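Local atomic coordinates of uncharacterized protein Atu1656 (Agrobacterium tumefaciens, PDB entry 2OJH), a protein that is of unknown function but belongs to the TolB family and folds as a six-bladed beta-propeller, consistent with a role in binding other molecules. Residues A[18-23]-A[39-44]; A[85-90]-A[130-135]; A[110-115]-A[124-129]; A[265-270]-A[288-293]. All coordinates share one frame; numbering follows the deposited sequence.

Contact 1: A[18-23]-A[39-44]; sequences GSMRSS and QTPELF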
loop_
_atom_site.group_PDB
_atom_site.type_symbol
_atom_site.label_atom_id
_atom_site.label_comp_id
_atom_site.label_asym_id
_atom_site.label_seq_id
_atom_site.Cartn_x
_atom_site.Cartn_y
_atom_site.Cartn_z
ATOM N N GLY A 18 5.647 -27.722 7.735
ATOM C CA GLY A 18 4.564 -26.853 7.170
ATOM C C GLY A 18 4.966 -26.510 5.753
ATOM O O GLY A 18 6.148 -26.232 5.501
ATOM N N SER A 19 4.024 -26.545 4.810
ATOM C CA SER A 19 4.356 -26.150 3.432
ATOM C C SER A 19 4.381 -24.622 3.314
ATOM O O SER A 19 3.845 -23.919 4.168
ATOM C CB SER A 19 3.407 -26.793 2.417
ATOM O OG SER A 19 2.094 -26.319 2.620
HETATM N N MSE A 20 5.027 -24.099 2.275
HETATM C CA MSE A 20 5.144 -22.645 2.160
HETATM C C MSE A 20 3.785 -22.002 1.922
HETATM O O MSE A 20 2.949 -22.538 1.195
HETATM C CB MSE A 20 6.150 -22.232 1.085
HETATM C CG MSE A 20 7.553 -22.753 1.330
HETATM SE SE MSE A 20 8.314 -22.265 3.069
HETATM C CE MSE A 20 7.928 -23.863 4.137
ATOM N N ARG A 21 3.576 -20.864 2.566
ATOM C CA ARG A 21 2.355 -20.082 2.382
ATOM C C ARG A 21 2.603 -18.741 1.717
ATOM O O ARG A 21 1.797 -18.308 0.899
ATOM C CB ARG A 21 1.657 -19.843 3.732
ATOM C CG ARG A 21 0.401 -18.991 3.643
ATOM C CD ARG A 21 -0.750 -19.728 2.977
ATOM N NE ARG A 21 -2.013 -19.043 3.254
ATOM C CZ ARG A 21 -2.816 -18.525 2.329
ATOM N NH1 ARG A 21 -2.509 -18.634 1.039
ATOM N NH2 ARG A 21 -3.940 -17.904 2.708
ATOM N N SER A 22 3.687 -18.065 2.109
ATOM C CA SER A 22 4.033 -16.771 1.556
ATOM C C SER A 22 5.438 -16.833 0.980
ATOM O O SER A 22 6.315 -17.476 1.558
ATOM C CB SER A 22 4.015 -15.659 2.624
ATOM O OG SER A 22 2.867 -15.725 3.452
ATOM N N SER A 23 5.612 -16.147 -0.155
ATOM C CA SER A 23 6.896 -15.943 -0.820
ATOM C C SER A 23 7.070 -14.443 -1.013
ATOM O O SER A 23 6.372 -13.819 -1.813
ATOM C CB SER A 23 6.923 -16.661 -2.174
ATOM O OG SER A 23 8.209 -16.588 -2.776
ATOM N N GLN A 39 10.683 -17.313 1.910
ATOM C CA GLN A 39 9.430 -18.070 1.911
ATOM C C GLN A 39 9.142 -18.544 3.306
ATOM O O GLN A 39 10.075 -18.829 4.077
ATOM C CB GLN A 39 9.474 -19.243 0.936
ATOM C CG GLN A 39 9.761 -18.775 -0.500
ATOM C CD GLN A 39 9.512 -19.833 -1.522
ATOM O OE1 GLN A 39 9.618 -21.031 -1.228
ATOM N NE2 GLN A 39 9.205 -19.407 -2.756
ATOM N N THR A 40 7.857 -18.636 3.647
ATOM C CA THR A 40 7.445 -19.036 4.997
ATOM C C THR A 40 6.096 -19.741 4.964
ATOM O O THR A 40 5.276 -19.445 4.098
ATOM C CB THR A 40 7.397 -17.812 5.964
ATOM O OG1 THR A 40 6.881 -18.198 7.251
ATOM C CG2 THR A 40 6.559 -16.699 5.393
ATOM N N PRO A 41 5.875 -20.688 5.895
ATOM C CA PRO A 41 4.524 -21.244 6.079
ATOM C C PRO A 41 3.557 -20.275 6.790
ATOM O O PRO A 41 2.370 -20.548 6.866
ATOM C CB PRO A 41 4.778 -22.495 6.925
ATOM C CG PRO A 41 5.978 -22.132 7.735
ATOM C CD PRO A 41 6.845 -21.315 6.810
ATOM N N GLU A 42 4.077 -19.158 7.284
ATOM C CA GLU A 42 3.248 -18.123 7.887
ATOM C C GLU A 42 2.625 -17.227 6.817
ATOM O O GLU A 42 2.993 -17.302 5.636
ATOM C CB GLU A 42 4.074 -17.285 8.871
ATOM C CG GLU A 42 4.842 -18.123 9.903
ATOM C CD GLU A 42 3.938 -18.818 10.911
ATOM O OE1 GLU A 42 2.827 -18.316 11.184
ATOM O OE2 GLU A 42 4.342 -19.873 11.441
ATOM N N LEU A 43 1.678 -16.389 7.233
ATOM C CA LEU A 43 1.039 -15.434 6.330
ATOM C C LEU A 43 1.668 -14.058 6.544
ATOM O O LEU A 43 1.469 -13.428 7.596
ATOM C CB LEU A 43 -0.472 -15.401 6.601
ATOM C CG LEU A 43 -1.372 -14.727 5.567
ATOM C CD1 LEU A 43 -1.414 -15.555 4.299
ATOM C CD2 LEU A 43 -2.766 -14.600 6.159
ATOM N N PHE A 44 2.472 -13.624 5.574
ATOM C CA PHE A 44 3.147 -12.337 5.649
ATOM C C PHE A 44 2.580 -11.495 4.533
ATOM O O PHE A 44 2.247 -12.030 3.463
ATOM C CB PHE A 44 4.659 -12.485 5.479
ATOM C CG PHE A 44 5.383 -12.669 6.766
ATOM C CD1 PHE A 44 5.224 -13.836 7.514
ATOM C CD2 PHE A 44 6.188 -11.648 7.260
ATOM C CE1 PHE A 44 5.891 -14.010 8.718
ATOM C CE2 PHE A 44 6.856 -11.813 8.479
ATOM C CZ PHE A 44 6.700 -12.988 9.203
#
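Ser-22 is gripped by Glu-42 and Phe-44, just beyond the end of its partner strand. Its OG gives a hydrogen bond to Glu-42 O (2.7 Å), in the carbonyl plane on a lone pair, and accepts one from Phe-44 N (3.0 Å, 166° at the hydrogen). With chi1 -45° the hydroxyl stands anti to the carbonyl carbon. Thr-40 O takes two donors, Ser-22 N at 2.9 Å nearly along the C=O axis and Arg-21 N at 2.7 Å from a tilted position. Two residues thus face one, a classic beta bulge at the open end of the hairpin of strands 22-28 and 33-40, in the propeller blade that strand 285-291 completes. Thr-40 OG1 accepts from Glu-42 N, an ST turn just before the groups that hold Ser-22. Beside it, Leu-43 CD1 lies over one face of the Arg-21 guanidinium (3.7 Å to Arg-21 NE), while Asp-246 forms a salt bridge with that group. Gln-39 NE2 donates to Ser-23 OG (3.0 Å), a hydroxyl also bonded to Glu-25. Toward solvent the fit is looser: selenomethionine Met-20 rests CE on CD of the exposed Pro-41 (3.8 Å) and crosses Gln-39 at about a right angle.

Contact 2: A[85-90]-A[130-135]; sequences ICNNDH and PSYWHG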
loop_
_atom_site.group_PDB
_atom_site.type_symbol
_atom_site.label_atom_id
_atom_site.label_comp_id
_atom_site.label_asym_id
_atom_site.label_seq_id
_atom_site.Cartn_x
_atom_site.Cartn_y
_atom_site.Cartn_z
ATOM N N ILE A 85 -2.400 -5.289 16.789
ATOM C CA ILE A 85 -3.360 -5.738 15.805
ATOM C C ILE A 85 -3.274 -4.770 14.625
ATOM O O ILE A 85 -4.259 -4.085 14.285
ATOM C CB ILE A 85 -4.819 -5.855 16.335
ATOM C CG1 ILE A 85 -4.900 -6.645 17.645
ATOM C CG2 ILE A 85 -5.688 -6.582 15.299
ATOM C CD1 ILE A 85 -6.287 -6.515 18.391
ATOM N N CYS A 86 -2.080 -4.711 14.033
ATOM C CA CYS A 86 -1.807 -3.941 12.824
ATOM C C CYS A 86 -2.348 -4.649 11.582
ATOM O O CYS A 86 -2.301 -5.890 11.470
ATOM C CB CYS A 86 -0.303 -3.744 12.644
ATOM S SG CYS A 86 0.363 -2.680 13.885
ATOM N N ASN A 87 -2.851 -3.876 10.632
ATOM C CA ASN A 87 -3.345 -4.483 9.419
ATOM C C ASN A 87 -2.331 -4.240 8.285
ATOM O O ASN A 87 -1.189 -3.843 8.561
ATOM C CB ASN A 87 -4.769 -3.994 9.099
ATOM C CG ASN A 87 -4.840 -2.480 8.836
ATOM O OD1 ASN A 87 -3.916 -1.894 8.260
ATOM N ND2 ASN A 87 -5.977 -1.849 9.219
ATOM N N ASN A 88 -2.752 -4.451 7.042
ATOM C CA ASN A 88 -1.827 -4.417 5.885
ATOM C C ASN A 88 -1.467 -3.039 5.343
ATOM O O ASN A 88 -0.822 -2.949 4.300
ATOM C CB ASN A 88 -2.422 -5.159 4.702
ATOM C CG ASN A 88 -2.500 -6.640 4.922
ATOM O OD1 ASN A 88 -2.315 -7.150 6.053
ATOM N ND2 ASN A 88 -2.764 -7.362 3.834
ATOM N N ASP A 89 -1.883 -1.984 6.047
ATOM C CA ASP A 89 -1.796 -0.609 5.540
ATOM C C ASP A 89 -0.836 0.142 6.425
ATOM O O ASP A 89 -1.186 0.524 7.542
ATOM C CB ASP A 89 -3.183 0.046 5.560
ATOM C CG ASP A 89 -4.229 -0.732 4.793
ATOM O OD1 ASP A 89 -3.962 -1.253 3.673
ATOM O OD2 ASP A 89 -5.381 -0.784 5.281
ATOM N N HIS A 90 0.388 0.333 5.938
ATOM C CA HIS A 90 1.475 0.857 6.767
ATOM C C HIS A 90 2.542 1.399 5.838
ATOM O O HIS A 90 2.537 1.119 4.661
ATOM C CB HIS A 90 2.064 -0.227 7.701
ATOM C CG HIS A 90 2.364 -1.543 7.022
ATOM N ND1 HIS A 90 3.480 -1.736 6.231
ATOM C CD2 HIS A 90 1.714 -2.732 7.047
ATOM C CE1 HIS A 90 3.484 -2.975 5.772
ATOM N NE2 HIS A 90 2.427 -3.605 6.259
ATOM N N PRO A 130 -13.345 4.145 10.800
ATOM C CA PRO A 130 -11.985 3.660 10.633
ATOM C C PRO A 130 -11.206 4.414 9.542
ATOM O O PRO A 130 -11.797 4.923 8.570
ATOM C CB PRO A 130 -12.180 2.208 10.198
ATOM C CG PRO A 130 -13.476 2.184 9.518
ATOM C CD PRO A 130 -14.324 3.283 10.102
ATOM N N SER A 131 -9.891 4.464 9.714
ATOM C CA SER A 131 -8.982 5.063 8.738
ATOM C C SER A 131 -7.796 4.127 8.418
ATOM O O SER A 131 -7.210 3.517 9.322
ATOM C CB SER A 131 -8.487 6.407 9.248
ATOM O OG SER A 131 -9.573 7.283 9.512
ATOM N N TYR A 132 -7.475 3.992 7.122
ATOM C CA TYR A 132 -6.482 3.011 6.643
ATOM C C TYR A 132 -5.307 3.726 5.960
ATOM O O TYR A 132 -5.470 4.316 4.905
ATOM C CB TYR A 132 -7.149 2.024 5.686
ATOM C CG TYR A 132 -8.329 1.329 6.325
ATOM C CD1 TYR A 132 -8.155 0.138 7.055
ATOM C CD2 TYR A 132 -9.616 1.864 6.222
ATOM C CE1 TYR A 132 -9.246 -0.513 7.639
ATOM C CE2 TYR A 132 -10.682 1.249 6.830
ATOM C CZ TYR A 132 -10.490 0.056 7.531
ATOM O OH TYR A 132 -11.576 -0.558 8.110
ATOM N N TRP A 133 -4.135 3.706 6.587
ATOM C CA TRP A 133 -2.965 4.430 6.068
ATOM C C TRP A 133 -2.487 3.886 4.697
ATOM O O TRP A 133 -2.330 2.666 4.529
ATOM C CB TRP A 133 -1.834 4.371 7.074
ATOM C CG TRP A 133 -0.749 5.336 6.675
ATOM C CD1 TRP A 133 -0.584 6.615 7.115
ATOM C CD2 TRP A 133 0.272 5.114 5.683
ATOM N NE1 TRP A 133 0.513 7.190 6.498
ATOM C CE2 TRP A 133 1.047 6.283 5.614
ATOM C CE3 TRP A 133 0.645 4.024 4.907
ATOM C CZ2 TRP A 133 2.134 6.400 4.744
ATOM C CZ3 TRP A 133 1.715 4.153 4.021
ATOM C CH2 TRP A 133 2.448 5.323 3.959
ATOM N N HIS A 134 -2.207 4.779 3.743
ATOM C CA HIS A 134 -1.914 4.329 2.373
ATOM C C HIS A 134 -0.766 5.018 1.606
ATOM O O HIS A 134 -0.238 4.412 0.672
ATOM C CB HIS A 134 -3.167 4.276 1.531
ATOM C CG HIS A 134 -3.898 2.967 1.626
ATOM N ND1 HIS A 134 -3.458 1.813 1.001
ATOM C CD2 HIS A 134 -5.047 2.636 2.269
ATOM C CE1 HIS A 134 -4.299 0.827 1.271
ATOM N NE2 HIS A 134 -5.264 1.296 2.047
ATOM N N GLY A 135 -0.320 6.207 2.017
ATOM C CA GLY A 135 0.844 6.844 1.340
ATOM C C GLY A 135 1.402 8.045 2.095
ATOM O O GLY A 135 0.629 8.791 2.721
#
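Near the middle of the propeller, where strand 131-136 begins the next sheet, Asp-89 of the loop 85-90 places its carboxylate against Tyr-132 and His-134. Acetic acid, probably from the crystallisation liquor, lies about 4 Å from the Tyr-132 side chain and may mark a pocket. The two carboxylate oxygens part company: Asp-89 OD2 touches Tyr-132 CB at 3.3 Å, the carboxylate standing perpendicular to the phenol ring, whereas OD1 comes to 3.2 Å from His-134 CE1. His-134 NE2 is almost as near, but the angle is too poor for a hydrogen bond. Asp-89 CB, set over the rim of one face of the imidazole, also presses on Trp-133 O at 2.9 Å. An Asx turn shapes the loop, Asn-87 OD1 accepting from Asp-89 N (3.0 Å). The same amide turns its ND2 to the edge of the Tyr-132 ring, 3.7 Å from CD1, and makes a weak hydrogen bond to Ser-110 OG. His-90 O meets Trp-133 CZ3 at 3.2 Å, while the His-90 ring is hydrogen-bonded to Asn-48 through ND1 and to Asn-59 through NE2. Loop and strand therefore meet through polar atoms lying against ring carbons: Trp-133 O is buried with no partner in the model, and the Asp-89 carboxylate would probably polarise the neighbouring imidazole electrostatically rather than through a direct bond.

Contact 3: A[110-115]-A[124-129]; sequences SAIYLL and LMTKNL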
loop_
_atom_site.group_PDB
_atom_site.type_symbol
_atom_site.label_atom_id
_atom_site.label_comp_id
_atom_site.label_asym_id
_atom_site.label_seq_id
_atom_site.Cartn_x
_atom_site.Cartn_y
_atom_site.Cartn_z
ATOM N N SER A 110 -9.857 0.178 12.651
ATOM C CA SER A 110 -8.567 0.711 12.208
ATOM C C SER A 110 -8.378 2.188 12.523
ATOM O O SER A 110 -9.216 3.012 12.140
ATOM C CB SER A 110 -8.406 0.505 10.705
ATOM O OG SER A 110 -7.103 0.907 10.300
ATOM N N ALA A 111 -7.273 2.502 13.203
ATOM C CA ALA A 111 -6.851 3.868 13.489
ATOM C C ALA A 111 -5.379 4.010 13.110
ATOM O O ALA A 111 -4.575 3.079 13.307
ATOM C CB ALA A 111 -7.019 4.179 15.000
ATOM N N ILE A 112 -5.024 5.177 12.578
ATOM C CA ILE A 112 -3.692 5.418 12.032
ATOM C C ILE A 112 -2.792 5.967 13.150
ATOM O O ILE A 112 -3.213 6.818 13.939
ATOM C CB ILE A 112 -3.765 6.361 10.790
ATOM C CG1 ILE A 112 -4.501 5.653 9.629
ATOM C CG2 ILE A 112 -2.385 6.742 10.327
ATOM C CD1 ILE A 112 -4.777 6.609 8.440
ATOM N N TYR A 113 -1.572 5.450 13.242
ATOM C CA TYR A 113 -0.582 5.973 14.213
ATOM C C TYR A 113 0.755 6.170 13.501
ATOM O O TYR A 113 1.009 5.537 12.476
ATOM C CB TYR A 113 -0.350 4.972 15.341
ATOM C CG TYR A 113 -1.587 4.607 16.135
ATOM C CD1 TYR A 113 -2.507 3.669 15.649
ATOM C CD2 TYR A 113 -1.812 5.176 17.383
ATOM C CE1 TYR A 113 -3.652 3.346 16.387
ATOM C CE2 TYR A 113 -2.926 4.849 18.140
ATOM C CZ TYR A 113 -3.845 3.937 17.625
ATOM O OH TYR A 113 -4.947 3.624 18.381
ATOM N N LEU A 114 1.618 7.011 14.060
ATOM C CA LEU A 114 3.023 7.099 13.650
ATOM C C LEU A 114 3.850 6.632 14.828
ATOM O O LEU A 114 3.425 6.784 15.964
ATOM C CB LEU A 114 3.439 8.559 13.364
ATOM C CG LEU A 114 2.625 9.320 12.303
ATOM C CD1 LEU A 114 3.291 10.660 12.045
ATOM C CD2 LEU A 114 2.519 8.518 11.048
ATOM N N LEU A 115 5.016 6.053 14.556
ATOM C CA LEU A 115 5.958 5.678 15.605
ATOM C C LEU A 115 7.399 5.752 15.063
ATOM O O LEU A 115 7.596 5.830 13.854
ATOM C CB LEU A 115 5.639 4.281 16.162
ATOM C CG LEU A 115 5.905 3.092 15.246
ATOM C CD1 LEU A 115 6.344 1.874 16.065
ATOM C CD2 LEU A 115 4.645 2.840 14.437
ATOM N N LEU A 124 -1.318 8.518 18.037
ATOM C CA LEU A 124 -2.594 8.508 17.266
ATOM C C LEU A 124 -2.713 9.721 16.355
ATOM O O LEU A 124 -2.544 10.877 16.816
ATOM C CB LEU A 124 -3.846 8.443 18.198
ATOM C CG LEU A 124 -5.222 8.395 17.517
ATOM C CD1 LEU A 124 -5.438 7.113 16.692
ATOM C CD2 LEU A 124 -6.325 8.578 18.557
HETATM N N MSE A 125 -3.024 9.455 15.087
HETATM C CA MSE A 125 -3.208 10.503 14.108
HETATM C C MSE A 125 -4.680 10.769 13.834
HETATM O O MSE A 125 -5.088 11.925 13.720
HETATM C CB MSE A 125 -2.534 10.151 12.776
HETATM C CG MSE A 125 -1.041 10.121 12.724
HETATM SE SE MSE A 125 -0.220 11.767 13.388
HETATM C CE MSE A 125 0.443 11.253 15.107
ATOM N N THR A 126 -5.479 9.713 13.698
ATOM C CA THR A 126 -6.854 9.887 13.270
ATOM C C THR A 126 -7.902 9.656 14.360
ATOM O O THR A 126 -8.008 8.556 14.917
ATOM C CB THR A 126 -7.174 8.933 12.152
ATOM O OG1 THR A 126 -6.866 7.598 12.576
ATOM C CG2 THR A 126 -6.360 9.284 10.929
ATOM N N LYS A 127 -8.687 10.696 14.640
ATOM C CA LYS A 127 -9.755 10.606 15.615
ATOM C C LYS A 127 -11.048 10.094 15.004
ATOM O O LYS A 127 -11.948 9.725 15.738
ATOM C CB LYS A 127 -9.976 11.962 16.286
ATOM C CG LYS A 127 -8.794 12.381 17.170
ATOM C CD LYS A 127 -8.945 13.801 17.622
ATOM C CE LYS A 127 -7.674 14.271 18.324
ATOM N NZ LYS A 127 -7.890 15.664 18.747
ATOM N N ASN A 128 -11.130 10.084 13.673
ATOM C CA ASN A 128 -12.335 9.662 12.941
ATOM C C ASN A 128 -12.056 8.334 12.269
ATOM O O ASN A 128 -11.088 8.223 11.499
ATOM C CB ASN A 128 -12.717 10.716 11.910
ATOM C CG ASN A 128 -13.034 12.087 12.544
ATOM O OD1 ASN A 128 -13.658 12.170 13.601
ATOM N ND2 ASN A 128 -12.601 13.157 11.886
ATOM N N LEU A 129 -12.877 7.326 12.587
ATOM C CA LEU A 129 -12.564 5.922 12.285
ATOM C C LEU A 129 -13.674 5.247 11.501
ATOM O O LEU A 129 -14.811 5.731 11.496
ATOM C CB LEU A 129 -12.299 5.142 13.587
ATOM C CG LEU A 129 -11.335 5.815 14.556
ATOM C CD1 LEU A 129 -11.122 4.995 15.821
ATOM C CD2 LEU A 129 -9.970 6.079 13.885
#
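Thr-126 and Met-125 give the chain its grip on Ile-112 at the outer side of a four-stranded propeller blade, where strand 111-116 pairs antiparallel with the short edge strand 123-124 before the chain crosses to the next blade. Met-125 N donates to Ile-112 O (2.9 Å, 169° at the hydrogen), and one step on a side chain takes over the ladder: Ile-112 N donates to Thr-126 OG1 at 3.0 Å, nearly straight at 172°. Thr-126 can do this because OG1 sits between its backbone N and carbonyl carbon (chi1 55°), which leaves CG2 to pack against Ile-112 CB and CD1. Tyr-113 and Leu-124 form a non-hydrogen-bonded pair, and on their shared face Leu-124 CD1 makes a CH-pi contact over the phenol ring, 3.9 Å from its centroid and displaced toward the rim. The same methyl touches Ala-111 CB at 3.7 Å. On the other side of the strand, the selenomethionine Met-125 bends at chi2 and chi3 and crosses Leu-114 at about a right angle, CG to CG 3.8 Å. A second layer fixes these groups: Tyr-113 OH bonds Glu-106 and its ring meets Phe-82 edge-to-face, while Phe-143 of the following blade lies against both Ile-112 and Met-125. Where the chain turns away, Leu-129 CD2 rests against two adjacent groups, 3.6 Å from Ser-110 O and 3.7 Å from Ala-111 CB.

Contact 4: A[265-270]-A[288-293]; sequences FDLFGG and YVRYFP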
loop_
_atom_site.group_PDB
_atom_site.type_symbol
_atom_site.label_atom_id
_atom_site.label_comp_id
_atom_site.label_asym_id
_atom_site.label_seq_id
_atom_site.Cartn_x
_atom_site.Cartn_y
_atom_site.Cartn_z
ATOM N N PHE A 265 3.297 -10.156 -14.534
ATOM C CA PHE A 265 3.187 -11.607 -14.331
ATOM C C PHE A 265 1.817 -11.947 -13.732
ATOM O O PHE A 265 1.175 -11.077 -13.173
ATOM C CB PHE A 265 4.321 -12.119 -13.434
ATOM C CG PHE A 265 4.588 -11.249 -12.232
ATOM C CD1 PHE A 265 5.497 -10.201 -12.322
ATOM C CD2 PHE A 265 3.941 -11.483 -11.019
ATOM C CE1 PHE A 265 5.760 -9.389 -11.208
ATOM C CE2 PHE A 265 4.203 -10.687 -9.898
ATOM C CZ PHE A 265 5.104 -9.632 -10.009
ATOM N N ASP A 266 1.372 -13.199 -13.919
ATOM C CA ASP A 266 0.248 -13.764 -13.164
ATOM C C ASP A 266 0.714 -14.096 -11.755
ATOM O O ASP A 266 1.902 -14.342 -11.521
ATOM C CB ASP A 266 -0.245 -15.042 -13.788
ATOM C CG ASP A 266 -0.841 -14.829 -15.174
ATOM O OD1 ASP A 266 -1.218 -13.690 -15.504
ATOM O OD2 ASP A 266 -0.927 -15.817 -15.930
ATOM N N LEU A 267 -0.226 -14.148 -10.828
ATOM C CA LEU A 267 0.113 -14.372 -9.432
ATOM C C LEU A 267 -1.087 -14.941 -8.666
ATOM O O LEU A 267 -2.249 -14.596 -8.937
ATOM C CB LEU A 267 0.605 -13.072 -8.804
ATOM C CG LEU A 267 0.845 -13.045 -7.305
ATOM C CD1 LEU A 267 2.134 -12.331 -6.960
ATOM C CD2 LEU A 267 -0.309 -12.357 -6.595
ATOM N N PHE A 268 -0.794 -15.823 -7.717
ATOM C CA PHE A 268 -1.808 -16.309 -6.810
ATOM C C PHE A 268 -1.706 -15.450 -5.566
ATOM O O PHE A 268 -0.659 -15.410 -4.882
ATOM C CB PHE A 268 -1.609 -17.784 -6.494
ATOM C CG PHE A 268 -2.699 -18.354 -5.639
ATOM C CD1 PHE A 268 -3.917 -18.718 -6.205
ATOM C CD2 PHE A 268 -2.520 -18.494 -4.278
ATOM C CE1 PHE A 268 -4.931 -19.232 -5.428
ATOM C CE2 PHE A 268 -3.538 -19.007 -3.474
ATOM C CZ PHE A 268 -4.743 -19.377 -4.054
ATOM N N GLY A 269 -2.777 -14.701 -5.309
ATOM C CA GLY A 269 -2.774 -13.732 -4.216
ATOM C C GLY A 269 -3.906 -12.723 -4.349
ATOM O O GLY A 269 -5.060 -13.098 -4.585
ATOM N N GLY A 270 -3.565 -11.449 -4.230
ATOM C CA GLY A 270 -4.555 -10.380 -4.156
ATOM C C GLY A 270 -4.325 -9.667 -2.847
ATOM O O GLY A 270 -3.356 -8.914 -2.718
ATOM N N TYR A 288 6.693 -7.549 -3.338
ATOM C CA TYR A 288 5.328 -8.094 -3.363
ATOM C C TYR A 288 5.323 -9.484 -2.697
ATOM O O TYR A 288 6.392 -10.077 -2.469
ATOM C CB TYR A 288 4.783 -8.147 -4.807
ATOM C CG TYR A 288 5.527 -9.125 -5.686
ATOM C CD1 TYR A 288 6.754 -8.777 -6.270
ATOM C CD2 TYR A 288 5.017 -10.419 -5.917
ATOM C CE1 TYR A 288 7.467 -9.704 -7.054
ATOM C CE2 TYR A 288 5.718 -11.342 -6.688
ATOM C CZ TYR A 288 6.928 -10.964 -7.268
ATOM O OH TYR A 288 7.631 -11.865 -8.002
ATOM N N VAL A 289 4.138 -10.000 -2.358
ATOM C CA VAL A 289 4.028 -11.349 -1.805
ATOM C C VAL A 289 3.197 -12.186 -2.738
ATOM O O VAL A 289 2.096 -11.794 -3.094
ATOM C CB VAL A 289 3.383 -11.395 -0.394
ATOM C CG1 VAL A 289 3.580 -12.791 0.268
ATOM C CG2 VAL A 289 3.973 -10.286 0.519
ATOM N N ARG A 290 3.747 -13.334 -3.118
ATOM C CA ARG A 290 3.045 -14.350 -3.877
ATOM C C ARG A 290 2.613 -15.381 -2.828
ATOM O O ARG A 290 3.353 -15.665 -1.885
ATOM C CB ARG A 290 4.024 -14.961 -4.906
ATOM C CG ARG A 290 3.569 -16.224 -5.641
ATOM C CD ARG A 290 4.762 -16.872 -6.419
ATOM N NE ARG A 290 5.411 -15.875 -7.265
ATOM C CZ ARG A 290 5.026 -15.573 -8.499
ATOM N NH1 ARG A 290 4.009 -16.220 -9.068
ATOM N NH2 ARG A 290 5.670 -14.629 -9.182
ATOM N N TYR A 291 1.423 -15.942 -2.994
ATOM C CA TYR A 291 0.941 -16.928 -2.041
ATOM C C TYR A 291 0.823 -18.291 -2.680
ATOM O O TYR A 291 0.897 -18.422 -3.897
ATOM C CB TYR A 291 -0.389 -16.487 -1.409
ATOM C CG TYR A 291 -0.239 -15.212 -0.635
ATOM C CD1 TYR A 291 0.262 -15.233 0.666
ATOM C CD2 TYR A 291 -0.528 -13.989 -1.225
ATOM C CE1 TYR A 291 0.445 -14.064 1.380
ATOM C CE2 TYR A 291 -0.351 -12.795 -0.527
ATOM C CZ TYR A 291 0.130 -12.854 0.774
ATOM O OH TYR A 291 0.318 -11.718 1.489
ATOM N N PHE A 292 0.671 -19.308 -1.842
ATOM C CA PHE A 292 0.430 -20.677 -2.314
ATOM C C PHE A 292 -0.868 -21.146 -1.668
ATOM O O PHE A 292 -1.121 -20.823 -0.503
ATOM C CB PHE A 292 1.599 -21.578 -1.909
ATOM C CG PHE A 292 2.938 -21.045 -2.333
ATOM C CD1 PHE A 292 3.355 -21.147 -3.664
ATOM C CD2 PHE A 292 3.771 -20.420 -1.420
ATOM C CE1 PHE A 292 4.588 -20.620 -4.076
ATOM C CE2 PHE A 292 5.015 -19.907 -1.823
ATOM C CZ PHE A 292 5.413 -20.002 -3.151
ATOM N N PRO A 293 -1.720 -21.866 -2.420
ATOM C CA PRO A 293 -2.972 -22.348 -1.838
ATOM C C PRO A 293 -2.800 -23.173 -0.545
ATOM O O PRO A 293 -1.801 -23.885 -0.392
ATOM C CB PRO A 293 -3.581 -23.220 -2.955
ATOM C CG PRO A 293 -2.531 -23.381 -3.983
ATOM C CD PRO A 293 -1.612 -22.206 -3.850
HETATM O O HOH W 1 1.582 -17.516 -8.120
#
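Phe-265 and Tyr-288 head the apolar part of this junction between strand 262-267, the last of one propeller blade, and strand 285-291, which joins the N-terminal strands 22-28 and 33-40 in the blade that closes the ring. The two side chains meet tip to tip; Phe-265 CZ sits over the rim of one Tyr-288 face, with planes inclined at 39° and centroids 4.8 Å apart. Leu-267 runs antiparallel alongside the tyrosine, CD1 to Tyr-288 CD2 3.6 Å. Further on, Pro-293 CD makes a CH-pi contact over one face of the Phe-268 ring, 4.1 Å from its centroid. With CG anti to the backbone N (chi1 -176°), that ring also brings CD2 to 3.4 Å from Tyr-291 O, which lies near the ring plane. Gly-269 CA packs at the edge of the Tyr-291 ring. Of polar links, one is direct: Tyr-291 N donates to Phe-268 O (2.9 Å, 161° at the hydrogen). A water supplies the other, accepting from Phe-268 N and Arg-290 NH1, both at 2.9 Å. The Tyr-291 hydroxyl bonds Phe-44 O. Because strand 262-267 forms no ladder with strand 285-291, these two segments meet mainly by aromatic and aliphatic packing, and the Arg-290 charge is probably balanced chiefly within the closing blade, through its salt bridge to Glu-25.

Overall arrangement
The four contacts lie at different distances from the centre of one propeller. Contact 2 lies nearest its centre, buried, and is a polar loop-to-strand meeting between blades; contact 3, about 9 Å from it between centres, is also buried but holds together the outer strands of a blade, and Ser-110 OG bonded to Ser-131 O ties the two. Contacts 1 and 4, only partly buried, share the sheet of strands 22-28 and 285-291 and are tied by Ser-23 N to Arg-290 O. Hydrogen bonding dominates the hairpin of contact 1, apolar packing the blade junction of contact 4. Contacts 3 and 4 sit on opposite sides of the chain's centre, their centres about 29 Å apart.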